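Local coordinates for adenylyltransferase and sulfurtransferase uba4 (Chaetomium thermophilum, PDB 6YUB), which probably adenylylates and then thiolates the C-terminus of a ubiquitin-like sulfur carrier, serving wobble-uridine thiolation of tRNA and molybdenum cofactor synthesis, at residues B[277-280]-B[281-284]; B[182-185]-B[186-189]; B[132-135]-B[136-139]. All blocks are in the same frame, centred on the assembly; numbering follows the deposited sequence. Where two conformers were deposited one is given.

In the fold
Along the chain the order is interaction 3, interaction 2, interaction 1, all in the ThiF-type adenylyltransferase part of the protein. Residues 132-139 lead from strand 127-130 through a loop holding two predicted ATP-binding residues, Asp133 and Asn134, into helix 135-148. Residues 182-189 form the short helix 185-188 and its cap, and residues 277-284 a loop after strand 267-271. Interactions 1 and 2 have centres about 9 Å apart and share one zinc ion, each giving two cysteines. Interaction 2 also touches interaction 3, at about 14 Å between centres, through Tyr185 and Arg138. Interactions 1 and 3 do not touch, so interaction 2, itself half of the zinc site, touches the start of helix 135-148.

Interaction 1: residues B[277-280]-B[281-284]; sequences KDCF and ACGE. With ZN (zinc ion), chain E.
Cys279 and Cys282 meet at the zinc ion, their SG atoms lying 2.3 Å and 2.2 Å from the metal. The two sulfurs approach the zinc from torsions of different kinds: in Cys279 SG stands opposite the backbone N (chi1 168°), while in Cys282 it sits between the backbone N and the carbonyl carbon (chi1 59°). Cys184 and Cys187 complete the four-sulfur site.

The next shell consists of N-H groups aimed at sulfur. Cys279 SG accepts from Ala281 N at 3.3 Å and from Cys282 N at 3.4 Å, the latter almost straight (174°). Both amides follow Cys279 round the turn, so the chain wraps over the same sulfur that holds the metal. The methyl group of Ala281 is buried beside this sulfur and also packs on Arg186.

Further out, backbone bonds close the loop. Gly283 N donates to Cys279 O at 2.9 Å, and Glu284 N donates to Lys277 O at 2.7 Å. At Gly283 the two limbs of the turn come very close: a beta carbon there would overlap Cys279 N and Lys277 O. The side chains of Lys277 and Glu284 run side by side in the same direction, yet NZ of Lys277 stays 5.2 Å from OE1 of Glu284, beyond a salt bridge. Asp278 turns instead to Lys276.

This CxxCG turn, with two N-H bonds to its first sulfur, is a zinc knuckle. The donors probably draw off some of the negative charge of the Cys279 sulfur, which would stabilise it as a thiolate in a site where four cysteines crowd one divalent ion.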
# COMPACT_ATOMS: atom_id res chain seq x y z
N LYS B 277 3.65 -17.95 -26.35
CA LYS B 277 4.13 -19.10 -27.11
C LYS B 277 5.55 -18.89 -27.61
O LYS B 277 6.29 -19.86 -27.80
CB LYS B 277 3.19 -19.39 -28.28
CG LYS B 277 3.42 -20.74 -28.93
CD LYS B 277 2.16 -21.26 -29.62
CE LYS B 277 1.82 -20.46 -30.87
NZ LYS B 277 0.88 -21.21 -31.76
N ASP B 278 5.96 -17.64 -27.80
CA ASP B 278 7.28 -17.33 -28.35
C ASP B 278 8.20 -16.69 -27.31
O ASP B 278 9.13 -15.96 -27.66
CB ASP B 278 7.15 -16.40 -29.56
CG ASP B 278 6.65 -15.02 -29.18
OD1 ASP B 278 5.96 -14.90 -28.14
OD2 ASP B 278 6.94 -14.06 -29.92
N CYS B 279 7.97 -16.96 -26.03
CA CYS B 279 8.79 -16.37 -24.99
C CYS B 279 10.20 -16.95 -25.03
O CYS B 279 10.38 -18.17 -25.11
CB CYS B 279 8.19 -16.60 -23.61
SG CYS B 279 9.33 -16.18 -22.27
N PHE B 280 11.20 -16.07 -24.97
CA PHE B 280 12.59 -16.50 -25.01
C PHE B 280 12.88 -17.60 -24.00
O PHE B 280 13.66 -18.52 -24.28
CB PHE B 280 13.51 -15.30 -24.77
CG PHE B 280 14.96 -15.66 -24.58
CD1 PHE B 280 15.78 -15.88 -25.66
CD2 PHE B 280 15.49 -15.75 -23.30
CE1 PHE B 280 17.11 -16.21 -25.49
CE2 PHE B 280 16.83 -16.08 -23.12
CZ PHE B 280 17.63 -16.31 -24.22
N ALA B 281 12.25 -17.54 -22.83
CA ALA B 281 12.58 -18.43 -21.72
C ALA B 281 11.63 -19.61 -21.58
O ALA B 281 12.09 -20.76 -21.49
CB ALA B 281 12.60 -17.63 -20.41
N CYS B 282 10.32 -19.36 -21.54
CA CYS B 282 9.34 -20.42 -21.30
C CYS B 282 8.55 -20.80 -22.54
O CYS B 282 7.71 -21.71 -22.46
CB CYS B 282 8.38 -20.00 -20.18
SG CYS B 282 7.43 -18.48 -20.48
N GLY B 283 8.78 -20.15 -23.67
CA GLY B 283 8.00 -20.39 -24.86
C GLY B 283 8.40 -21.63 -25.62
O GLY B 283 9.29 -22.39 -25.22
N GLU B 284 7.72 -21.84 -26.74
CA GLU B 284 8.02 -22.97 -27.61
C GLU B 284 9.42 -22.83 -28.20
O GLU B 284 9.87 -21.72 -28.51
CB GLU B 284 6.98 -23.06 -28.73
CG GLU B 284 6.92 -24.39 -29.46
CD GLU B 284 5.73 -24.48 -30.40
OE1 GLU B 284 5.50 -23.51 -31.16
OE2 GLU B 284 5.02 -25.51 -30.37
ZN ZN E . 8.03 -16.36 -20.34

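Interaction 2: residues B[182-185]-B[186-189]; sequences APCY and RCCF. With ZN (zinc ion), chain E.
Cys184 and Cys187 supply one half of the zinc site, each with SG 2.3 Å from the metal; Cys279 and Cys282 supply the other.

Hydrogen bonds to sulfur run in both directions. Cys184 N donates to Cys187 SG at 3.5 Å, and Cys187 N donates to Cys184 SG at 3.6 Å. This reciprocal pair is a capping box, with Cys184 as the N-cap, so the same sulfurs bind metal and close the helix start. Among backbone atoms, Phe189 N bonds Tyr185 O at 3.0 Å, whereas Cys188 N reaches Cys184 O and Tyr185 O only weakly.

Apolar contacts fall at the two ends. Pro183 CB rests on Cys187 CB at 3.5 Å. Phe189 CD2 lies over one face of the Tyr185 ring, toward its rim and 3.3 Å from Tyr185 CZ, with the ring planes at 58°. The rings are brought together by two different first torsions: Tyr185 CG stands anti to the backbone N (chi1 -168°), Phe189 CG anti to the carbonyl carbon (chi1 -48°). Were Tyr185 an alanine, Phe189 CD2 would probably lose the ring face it lies on, and Arg138 NE its hydroxyl partner.

That hydroxyl bond leads out of the segment toward helix 135-148, where Tyr139 also meets the Tyr185 ring edge-to-face. From the same helix Asp143 takes a salt bridge from Arg186, and Ser142 OG bonds Tyr185 N. Cys188 packs on Ile165 and Leu167, which places helix 185-188 between helix 135-148 and strand 161-167.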
# COMPACT_ATOMS: atom_id res chain seq x y z
N ALA B 182 0.84 -20.21 -16.62
CA ALA B 182 1.16 -18.91 -16.06
C ALA B 182 2.37 -18.31 -16.77
O ALA B 182 3.23 -19.04 -17.28
CB ALA B 182 1.44 -19.02 -14.57
N PRO B 183 2.47 -16.99 -16.82
CA PRO B 183 3.61 -16.36 -17.49
C PRO B 183 4.87 -16.37 -16.63
O PRO B 183 4.83 -16.58 -15.41
CB PRO B 183 3.13 -14.93 -17.73
CG PRO B 183 2.22 -14.67 -16.57
CD PRO B 183 1.54 -15.99 -16.25
N CYS B 184 6.00 -16.13 -17.30
CA CYS B 184 7.24 -15.82 -16.62
C CYS B 184 7.47 -14.30 -16.70
O CYS B 184 6.68 -13.56 -17.30
CB CYS B 184 8.40 -16.60 -17.23
SG CYS B 184 9.28 -15.72 -18.51
N TYR B 185 8.57 -13.84 -16.11
CA TYR B 185 8.83 -12.40 -16.09
C TYR B 185 9.07 -11.85 -17.49
O TYR B 185 8.74 -10.69 -17.76
CB TYR B 185 10.01 -12.09 -15.17
CG TYR B 185 10.17 -10.62 -14.84
CD1 TYR B 185 9.40 -10.01 -13.86
CD2 TYR B 185 11.10 -9.83 -15.51
CE1 TYR B 185 9.54 -8.67 -13.56
CE2 TYR B 185 11.26 -8.49 -15.22
CZ TYR B 185 10.47 -7.91 -14.24
OH TYR B 185 10.62 -6.57 -13.95
N ARG B 186 9.65 -12.65 -18.38
CA ARG B 186 9.85 -12.19 -19.75
C ARG B 186 8.52 -12.11 -20.50
O ARG B 186 8.31 -11.20 -21.31
CB ARG B 186 10.81 -13.12 -20.49
CG ARG B 186 12.27 -12.97 -20.08
CD ARG B 186 13.14 -14.00 -20.79
NE ARG B 186 14.48 -14.07 -20.22
CZ ARG B 186 15.50 -13.31 -20.61
NH1 ARG B 186 15.34 -12.41 -21.58
NH2 ARG B 186 16.68 -13.45 -20.04
N CYS B 187 7.61 -13.06 -20.24
CA CYS B 187 6.29 -13.00 -20.85
C CYS B 187 5.62 -11.66 -20.62
O CYS B 187 4.85 -11.19 -21.46
CB CYS B 187 5.40 -14.12 -20.30
SG CYS B 187 5.83 -15.79 -20.78
N CYS B 188 5.91 -11.02 -19.48
CA CYS B 188 5.26 -9.77 -19.11
C CYS B 188 6.04 -8.54 -19.55
O CYS B 188 5.43 -7.54 -19.94
CB CYS B 188 5.05 -9.72 -17.59
SG CYS B 188 4.17 -11.12 -16.88
N PHE B 189 7.37 -8.59 -19.49
CA PHE B 189 8.19 -7.41 -19.69
C PHE B 189 9.35 -7.71 -20.64
O PHE B 189 10.04 -8.72 -20.47
CB PHE B 189 8.75 -6.90 -18.35
CG PHE B 189 7.72 -6.79 -17.27
CD1 PHE B 189 6.66 -5.90 -17.39
CD2 PHE B 189 7.80 -7.58 -16.14
CE1 PHE B 189 5.71 -5.80 -16.40
CE2 PHE B 189 6.85 -7.48 -15.14
CZ PHE B 189 5.80 -6.59 -15.27
ZN ZN E . 8.03 -16.36 -20.34

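Interaction 3: residues B[132-135]-B[136-139]; sequences TDNP and ATRY
The guanidinium of Arg138 lies against the backbone of Asn134 and Pro135. Over one of its faces sit Pro135 CA, 3.7 Å above the plane, and Asn134 O, farther toward the rim. In the plane, at its edge, are two waters and Asp133 CA. The chain of Arg138 is bent at its third torsion (chi3 -75°), which folds the group back over the turn preceding the helix. The ring of Tyr139 offers its edge to Pro135 O, with Tyr139 CD2 3.2 Å from that oxygen. Thr137 OG1 approaches the amide of Asn134, 3.2 Å from its CG, and the two side chains cross at about a right angle.

Water joins the charged ends indirectly. Water 1 bonds both Asp133 OD1, at 2.6 Å, and Arg138 NH1, at 3.2 Å; water 2 takes Asp133 N and, weakly, the same NH1. The direct gap from Asp133 OD1 to Arg138 NH1 is 4.4 Å, beyond a salt bridge. Asp133 OD1 has a further partner in Ser157 N, and Arg138 NE is bonded to the hydroxyl of Tyr185.

Asn134 is the N-cap. With CG pointing opposite the backbone N (chi1 -177°), its OD1 accepts two weak bonds, from Ala136 N at 3.0 Å and, longer, from Thr137 N. The i to i+4 bond from Arg138 N to Asn134 O, 3.0 Å, follows. Before the cap in sequence, Thr132 OG1 takes a weak bond from Asn134 N while also bonded to Asp130.

The arrangement is that of a strand-loop-helix step in a Rossmann-type fold, from strand 127-130 to helix 135-148. Asp133 and Asn134 are predicted to bind ATP, and Asp133 lies close to Arg76, another predicted ATP residue, consistent with the nucleotide pocket of HesA/MoeB/ThiF enzymes.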
# COMPACT_ATOMS: atom_id res chain seq x y z
N THR B 132 15.42 -8.63 -4.61
CA THR B 132 16.70 -8.04 -4.96
C THR B 132 16.58 -6.57 -5.33
O THR B 132 17.50 -5.78 -5.07
CB THR B 132 17.34 -8.80 -6.12
OG1 THR B 132 16.52 -8.67 -7.30
CG2 THR B 132 17.48 -10.28 -5.78
N ASP B 133 15.46 -6.18 -5.95
CA ASP B 133 15.29 -4.81 -6.45
C ASP B 133 16.31 -4.49 -7.53
O ASP B 133 16.69 -3.33 -7.73
CB ASP B 133 15.37 -3.79 -5.31
CG ASP B 133 14.24 -2.78 -5.36
OD1 ASP B 133 13.77 -2.45 -6.47
OD2 ASP B 133 13.82 -2.31 -4.28
N ASN B 134 16.77 -5.51 -8.25
CA ASN B 134 17.74 -5.37 -9.33
C ASN B 134 17.13 -5.89 -10.62
O ASN B 134 16.82 -7.09 -10.71
CB ASN B 134 19.04 -6.13 -9.00
CG ASN B 134 20.11 -5.95 -10.06
OD1 ASN B 134 19.82 -5.81 -11.25
ND2 ASN B 134 21.37 -5.96 -9.63
N PRO B 135 16.93 -5.05 -11.64
CA PRO B 135 16.26 -5.54 -12.86
C PRO B 135 16.96 -6.72 -13.52
O PRO B 135 16.29 -7.67 -13.94
CB PRO B 135 16.23 -4.31 -13.78
CG PRO B 135 17.15 -3.30 -13.16
CD PRO B 135 17.19 -3.59 -11.69
N ALA B 136 18.29 -6.69 -13.62
CA ALA B 136 19.01 -7.80 -14.24
C ALA B 136 18.79 -9.09 -13.47
O ALA B 136 18.50 -10.14 -14.06
CB ALA B 136 20.50 -7.47 -14.34
N THR B 137 18.94 -9.04 -12.15
CA THR B 137 18.75 -10.24 -11.34
C THR B 137 17.32 -10.76 -11.46
O THR B 137 17.10 -11.98 -11.41
CB THR B 137 19.09 -9.94 -9.88
OG1 THR B 137 20.24 -9.11 -9.81
CG2 THR B 137 19.36 -11.23 -9.12
N ARG B 138 16.34 -9.87 -11.62
CA ARG B 138 14.96 -10.30 -11.78
C ARG B 138 14.82 -11.26 -12.96
O ARG B 138 14.15 -12.30 -12.85
CB ARG B 138 14.05 -9.09 -11.98
CG ARG B 138 13.53 -8.50 -10.67
CD ARG B 138 12.20 -7.78 -10.85
NE ARG B 138 12.35 -6.48 -11.50
CZ ARG B 138 12.90 -5.41 -10.92
NH1 ARG B 138 13.36 -5.49 -9.68
NH2 ARG B 138 12.98 -4.27 -11.58
N TYR B 139 15.44 -10.94 -14.09
CA TYR B 139 15.37 -11.82 -15.25
C TYR B 139 16.08 -13.14 -14.97
O TYR B 139 15.61 -14.20 -15.39
CB TYR B 139 15.97 -11.13 -16.48
CG TYR B 139 15.05 -10.09 -17.09
CD1 TYR B 139 14.06 -10.46 -17.99
CD2 TYR B 139 15.16 -8.74 -16.76
CE1 TYR B 139 13.21 -9.52 -18.56
CE2 TYR B 139 14.33 -7.80 -17.32
CZ TYR B 139 13.35 -8.19 -18.22
OH TYR B 139 12.52 -7.25 -18.78
O HOH W 1 13.80 -2.38 -9.04
O HOH W 2 13.38 -7.38 -6.87